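Local coordinates for protein Xaa-Pro Dipeptidase (Alteromonas macleodii, PDB 2QS8) that probably acts as a metal-dependent carboxypeptidase or dipeptidase of the amidohydrolase superfamily, cleaving short peptides within a TIM-barrel active site, at residues K15-K20 and K353-A358. Residues are numbered along the deposited sequence; the frame is centred on the assembly and turned at random.
Sequences KLIDGK and KAIQSA
Ile17 and Ile355 supply the apolar half of this contact, which joins the loop leaving strand 9-16 to helix 351-357. The two isoleucines meet methyl to methyl, CD1 of Ile17 lying 3.8 Å from CD1 of Ile355, and their side chains cross at about a right angle. Leu62 of strand 60-67 touches both residues and so joins the same apolar patch.

The polar half centres on Gln356, whose CG stands anti to its own carbonyl carbon (chi1 -60°); with the chain extended beyond it, the amide is carried to the turn at Gly19 and Lys20. There NE2 of Gln356 approaches O of Lys20 to 3.2 Å, while CG of Gln356 packs 3.9 Å from O of Gly19. A water adds a bridge: it accepts from NE2 of Gln356 at 2.9 Å and, more weakly, from the backbone N of Gly19, and Asp22 gives the same amide nitrogen a weak further acceptor.

Asp18 shapes the turn itself. Its OD1 receives the backbone N of Lys20 at 2.8 Å, from above the carboxylate plane, closing an Asx turn. At the backbone angles of Gly19 (phi 103°) a CB would be jammed against O of Asp18, which calls for glycine. Lys20 directs its amine to Glu376 in a salt bridge.

A leucine at Gln356 would probably leave the bridging water without its helix-side donor. Between what are probably the beta domain and the barrel, a single methyl contact thus sits beside a water-bridged amide, whose buried nitrogen is satisfied by the water and the weak bond to Asp22.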
ATOM      1  N   LYS A  15      19.950  55.878 -12.399  1.00 32.57           N
ATOM      2  CA  LYS A  15      19.628  54.975 -13.490  1.00 32.55           C
ATOM      3  C   LYS A  15      18.585  53.975 -12.997  1.00 31.77           C
ATOM      4  O   LYS A  15      18.481  53.711 -11.794  1.00 29.64           O
ATOM      5  CB  LYS A  15      20.885  54.260 -13.985  1.00 34.50           C
ATOM      6  CG  LYS A  15      21.885  55.202 -14.635  1.00 38.30           C
ATOM      7  CD  LYS A  15      22.895  54.443 -15.462  1.00 42.15           C
ATOM      8  CE  LYS A  15      23.770  55.390 -16.272  1.00 44.50           C
ATOM      9  NZ  LYS A  15      24.650  54.626 -17.205  1.00 46.36           N
ATOM     10  N   LEU A  16      17.801  53.432 -13.920  1.00 31.27           N
ATOM     11  CA  LEU A  16      16.759  52.494 -13.537  1.00 31.14           C
ATOM     12  C   LEU A  16      16.546  51.333 -14.496  1.00 32.78           C
ATOM     13  O   LEU A  16      16.254  51.534 -15.676  1.00 31.63           O
ATOM     14  CB  LEU A  16      15.430  53.230 -13.365  1.00 31.67           C
ATOM     15  CG  LEU A  16      14.187  52.351 -13.152  1.00 33.33           C
ATOM     16  CD1 LEU A  16      14.229  51.742 -11.759  1.00 33.22           C
ATOM     17  CD2 LEU A  16      12.914  53.180 -13.314  1.00 32.88           C
ATOM     18  N   ILE A  17      16.712  50.118 -13.971  1.00 31.81           N
ATOM     19  CA  ILE A  17      16.459  48.898 -14.722  1.00 31.72           C
ATOM     20  C   ILE A  17      15.144  48.462 -14.073  1.00 32.17           C
ATOM     21  O   ILE A  17      15.127  48.041 -12.916  1.00 33.16           O
ATOM     22  CB  ILE A  17      17.563  47.845 -14.491  1.00 31.76           C
ATOM     23  CG1 ILE A  17      18.913  48.402 -14.957  1.00 30.65           C
ATOM     24  CG2 ILE A  17      17.238  46.564 -15.251  1.00 30.86           C
ATOM     25  CD1 ILE A  17      20.074  47.461 -14.739  1.00 30.35           C
ATOM     26  N   ASP A  18      14.042  48.586 -14.803  1.00 31.29           N
ATOM     27  CA  ASP A  18      12.741  48.262 -14.237  1.00 30.98           C
ATOM     28  C   ASP A  18      12.265  46.811 -14.288  1.00 30.77           C
ATOM     29  O   ASP A  18      11.283  46.471 -13.636  1.00 29.15           O
ATOM     30  CB  ASP A  18      11.657  49.186 -14.824  1.00 29.53           C
ATOM     31  CG  ASP A  18      11.317  48.877 -16.277  1.00 29.98           C
ATOM     32  OD1 ASP A  18      11.840  47.901 -16.849  1.00 30.81           O
ATOM     33  OD2 ASP A  18      10.501  49.627 -16.855  1.00 32.53           O
ATOM     34  N   GLY A  19      12.945  45.967 -15.056  1.00 31.04           N
ATOM     35  CA  GLY A  19      12.544  44.576 -15.131  1.00 32.98           C
ATOM     36  C   GLY A  19      11.786  44.190 -16.382  1.00 35.22           C
ATOM     37  O   GLY A  19      11.777  43.020 -16.756  1.00 36.19           O
ATOM     38  N   LYS A  20      11.151  45.165 -17.025  1.00 36.34           N
ATOM     39  CA  LYS A  20      10.387  44.925 -18.248  1.00 37.64           C
ATOM     40  C   LYS A  20      11.123  45.477 -19.468  1.00 37.89           C
ATOM     41  O   LYS A  20      11.417  44.743 -20.413  1.00 36.47           O
ATOM     42  CB  LYS A  20       9.010  45.588 -18.153  1.00 39.31           C
ATOM     43  CG  LYS A  20       8.023  44.892 -17.231  1.00 40.25           C
ATOM     44  CD  LYS A  20       7.093  43.977 -18.011  1.00 39.91           C
ATOM     45  CE  LYS A  20       6.093  43.288 -17.094  1.00 40.39           C
ATOM     46  NZ  LYS A  20       5.323  44.253 -16.263  1.00 36.39           N
ATOM     47  N   LYS A 353      19.305  40.452 -19.992  1.00 28.18           N
ATOM     48  CA  LYS A 353      18.471  39.262 -19.990  1.00 29.98           C
ATOM     49  C   LYS A 353      18.691  38.496 -18.694  1.00 30.38           C
ATOM     50  O   LYS A 353      17.765  37.884 -18.161  1.00 30.01           O
ATOM     51  CB  LYS A 353      18.801  38.373 -21.182  1.00 32.92           C
ATOM     52  CG  LYS A 353      17.610  38.121 -22.100  1.00 39.25           C
ATOM     53  CD  LYS A 353      16.998  39.420 -22.636  1.00 42.77           C
ATOM     54  CE  LYS A 353      15.846  39.132 -23.600  1.00 44.45           C
ATOM     55  NZ  LYS A 353      15.160  40.377 -24.051  1.00 45.96           N
ATOM     56  N   ALA A 354      19.916  38.549 -18.187  1.00 29.87           N
ATOM     57  CA  ALA A 354      20.254  37.878 -16.946  1.00 30.51           C
ATOM     58  C   ALA A 354      19.509  38.533 -15.788  1.00 30.03           C
ATOM     59  O   ALA A 354      18.940  37.841 -14.947  1.00 30.39           O
ATOM     60  CB  ALA A 354      21.759  37.934 -16.709  1.00 29.99           C
ATOM     61  N   ILE A 355      19.507  39.862 -15.742  1.00 29.34           N
ATOM     62  CA  ILE A 355      18.812  40.562 -14.669  1.00 29.09           C
ATOM     63  C   ILE A 355      17.303  40.319 -14.743  1.00 29.94           C
ATOM     64  O   ILE A 355      16.630  40.237 -13.717  1.00 30.03           O
ATOM     65  CB  ILE A 355      19.079  42.073 -14.718  1.00 28.80           C
ATOM     66  CG1 ILE A 355      20.571  42.332 -14.529  1.00 30.57           C
ATOM     67  CG2 ILE A 355      18.293  42.773 -13.626  1.00 26.93           C
ATOM     68  CD1 ILE A 355      20.980  43.767 -14.702  1.00 31.33           C
ATOM     69  N   GLN A 356      16.777  40.198 -15.960  1.00 29.35           N
ATOM     70  CA  GLN A 356      15.348  39.965 -16.123  1.00 31.02           C
ATOM     71  C   GLN A 356      14.986  38.551 -15.673  1.00 30.46           C
ATOM     72  O   GLN A 356      13.851  38.292 -15.274  1.00 31.93           O
ATOM     73  CB  GLN A 356      14.925  40.202 -17.583  1.00 29.99           C
ATOM     74  CG  GLN A 356      15.200  41.630 -18.051  1.00 31.81           C
ATOM     75  CD  GLN A 356      14.623  41.948 -19.416  1.00 30.87           C
ATOM     76  OE1 GLN A 356      14.746  41.171 -20.353  1.00 32.34           O
ATOM     77  NE2 GLN A 356      14.001  43.114 -19.532  1.00 32.27           N
ATOM     78  N   SER A 357      15.960  37.645 -15.710  1.00 29.40           N
ATOM     79  CA  SER A 357      15.714  36.275 -15.300  1.00 29.05           C
ATOM     80  C   SER A 357      15.650  36.154 -13.777  1.00 28.11           C
ATOM     81  O   SER A 357      15.206  35.140 -13.255  1.00 29.91           O
ATOM     82  CB  SER A 357      16.807  35.346 -15.832  1.00 28.70           C
ATOM     83  OG  SER A 357      17.952  35.401 -15.004  1.00 30.38           O
ATOM     84  N   ALA A 358      16.096  37.186 -13.070  1.00 28.13           N
ATOM     85  CA  ALA A 358      16.080  37.174 -11.612  1.00 26.10           C
ATOM     86  C   ALA A 358      15.040  38.148 -11.071  1.00 27.07           C
ATOM     87  O   ALA A 358      14.973  38.389  -9.868  1.00 26.32           O
ATOM     88  CB  ALA A 358      17.447  37.527 -11.077  1.00 26.20           C
TER
HETATM   89  O   HOH W   1      14.432  45.253 -17.586  1.00 33.38           O